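Local structure of glycoside hydrolase family protein (Novosphingobium sp. PP1Y, 6Q2F) at residues A995-A998 against D999-A1002. The protein is an alpha-L-rhamnosidase, a glycoside hydrolase that probably removes terminal alpha-L-rhamnose units from glycosides. Residues are numbered along the deposited sequence; the frame is centred on the assembly and turned at random.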
ATOM      1  N   ALA A 995     -18.103 -15.673  38.079  1.00 41.10           N
ATOM      2  CA  ALA A 995     -19.128 -14.644  38.014  1.00 43.90           C
ATOM      3  C   ALA A 995     -19.109 -14.038  36.624  1.00 41.80           C
ATOM      4  O   ALA A 995     -18.038 -13.765  36.083  1.00 41.67           O
ATOM      5  CB  ALA A 995     -18.920 -13.558  39.083  1.00 35.59           C
ATOM      6  N   PHE A 996     -20.289 -13.833  36.052  1.00 39.27           N
ATOM      7  CA  PHE A 996     -20.405 -13.388  34.675  1.00 36.02           C
ATOM      8  C   PHE A 996     -20.845 -11.935  34.600  1.00 38.08           C
ATOM      9  O   PHE A 996     -21.749 -11.503  35.319  1.00 40.73           O
ATOM     10  CB  PHE A 996     -21.378 -14.267  33.904  1.00 39.62           C
ATOM     11  CG  PHE A 996     -20.884 -15.660  33.688  1.00 41.92           C
ATOM     12  CD1 PHE A 996     -20.043 -15.943  32.626  1.00 41.10           C
ATOM     13  CD2 PHE A 996     -21.264 -16.691  34.534  1.00 41.76           C
ATOM     14  CE1 PHE A 996     -19.584 -17.224  32.406  1.00 38.76           C
ATOM     15  CE2 PHE A 996     -20.796 -17.997  34.322  1.00 38.21           C
ATOM     16  CZ  PHE A 996     -19.958 -18.253  33.253  1.00 38.37           C
ATOM     17  N   GLN A 997     -20.168 -11.182  33.737  1.00 36.36           N
ATOM     18  CA  GLN A 997     -20.585  -9.830  33.391  1.00 41.65           C
ATOM     19  C   GLN A 997     -22.088  -9.754  33.143  1.00 46.22           C
ATOM     20  O   GLN A 997     -22.655 -10.563  32.402  1.00 37.75           O
ATOM     21  CB  GLN A 997     -19.835  -9.372  32.148  1.00 37.92           C
ATOM     22  CG  GLN A 997     -20.027  -7.929  31.860  1.00 34.26           C
ATOM     23  CD  GLN A 997     -19.020  -7.417  30.812  1.00 38.58           C
ATOM     24  OE1 GLN A 997     -18.388  -8.193  30.095  1.00 38.52           O
ATOM     25  NE2 GLN A 997     -18.884  -6.105  30.731  1.00 39.18           N
ATOM     26  N   ALA A 998     -22.722  -8.758  33.759  1.00 42.10           N
ATOM     27  CA  ALA A 998     -24.170  -8.648  33.735  1.00 47.09           C
ATOM     28  C   ALA A 998     -24.660  -8.242  32.347  1.00 42.56           C
ATOM     29  O   ALA A 998     -23.919  -7.675  31.535  1.00 43.08           O
ATOM     30  CB  ALA A 998     -24.649  -7.642  34.785  1.00 49.43           C
ATOM     31  N   ASP A 999     -25.925  -8.572  32.077  1.00 53.47           N
ATOM     32  CA  ASP A 999     -26.599  -8.200  30.829  1.00 55.06           C
ATOM     33  C   ASP A 999     -25.882  -8.788  29.621  1.00 51.65           C
ATOM     34  O   ASP A 999     -25.756  -8.159  28.570  1.00 56.15           O
ATOM     35  CB  ASP A 999     -26.741  -6.685  30.720  1.00 56.63           C
ATOM     36  CG  ASP A 999     -27.570  -6.120  31.860  1.00 64.19           C
ATOM     37  OD1 ASP A 999     -28.662  -6.677  32.116  1.00 73.62           O
ATOM     38  OD2 ASP A 999     -27.121  -5.165  32.530  1.00 65.10           O
ATOM     39  N   ARG A1000     -25.403 -10.016  29.778  1.00 47.10           N
ATOM     40  CA  ARG A1000     -24.723 -10.722  28.702  1.00 47.14           C
ATOM     41  C   ARG A1000     -25.340 -12.093  28.475  1.00 40.80           C
ATOM     42  O   ARG A1000     -24.725 -12.945  27.827  1.00 43.40           O
ATOM     43  CB  ARG A1000     -23.228 -10.847  28.996  1.00 44.18           C
ATOM     44  CG  ARG A1000     -22.495  -9.516  28.884  1.00 41.67           C
ATOM     45  CD  ARG A1000     -22.640  -8.927  27.492  1.00 48.92           C
ATOM     46  NE  ARG A1000     -22.258  -7.518  27.467  1.00 50.37           N
ATOM     47  CZ  ARG A1000     -21.020  -7.087  27.250  1.00 54.55           C
ATOM     48  NH1 ARG A1000     -20.051  -7.955  27.016  1.00 53.74           N
ATOM     49  NH2 ARG A1000     -20.753  -5.789  27.243  1.00 59.59           N
ATOM     50  N   GLY A1001     -26.548 -12.318  28.994  1.00 39.74           N
ATOM     51  CA  GLY A1001     -27.223 -13.580  28.800  1.00 36.28           C
ATOM     52  C   GLY A1001     -26.763 -14.698  29.706  1.00 46.42           C
ATOM     53  O   GLY A1001     -27.286 -15.808  29.600  1.00 42.43           O
ATOM     54  N   ALA A1002     -25.818 -14.454  30.593  1.00 46.75           N
ATOM     55  CA  ALA A1002     -25.353 -15.496  31.492  1.00 42.15           C
ATOM     56  C   ALA A1002     -25.942 -15.324  32.883  1.00 42.72           C
ATOM     57  O   ALA A1002     -26.317 -14.215  33.271  1.00 48.15           O
ATOM     58  CB  ALA A1002     -23.820 -15.484  31.568  1.00 44.75           C
TER
HETATM   59  O   HOH W   1     -17.668  -7.114  27.802  1.00 32.67           O
HETATM   60  O   HOH W   2     -25.035 -12.095  31.825  1.00 39.74           O
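Q997 and R1000 lie side by side round a turn, pointing the same way. The amide and guanidinium planes are 36° apart. CD of Q997 sits over one face of the guanidinium, offset toward its rim. OE1 of Q997 is 3.5 Å from NH1 of R1000, and a water joins them: it donates to OE1 and accepts from NH1, at 2.6 Å each. Q997 reaches this place with CG anti to the backbone N (chi1 -170°) and an extended chain. R1000 bends at chi2 (-59°), bringing its guanidinium alongside the amide. OE1 also accepts from I1028 N. A lysine in place of R1000, lacking the guanidinium, would probably leave the Q997 amide without its flat neighbour and the bridging water without its NH1 donor. A second water sits inside the turn. It donates to Q997 O (2.9 Å) and accepts from the backbone N of R1000 and A1002. CB of A1002 packs 3.6 Å from CB of the buried F996, whose ring meets F1025 edge-to-face. The turn begins the loop of a beta-hairpin from strand 992-996 to 1005-1008, an outermost strand of a six-stranded antiparallel sheet; past the end of strand 992-996, the Q997 backbone still bonds to I1028 of strand 1028-1037.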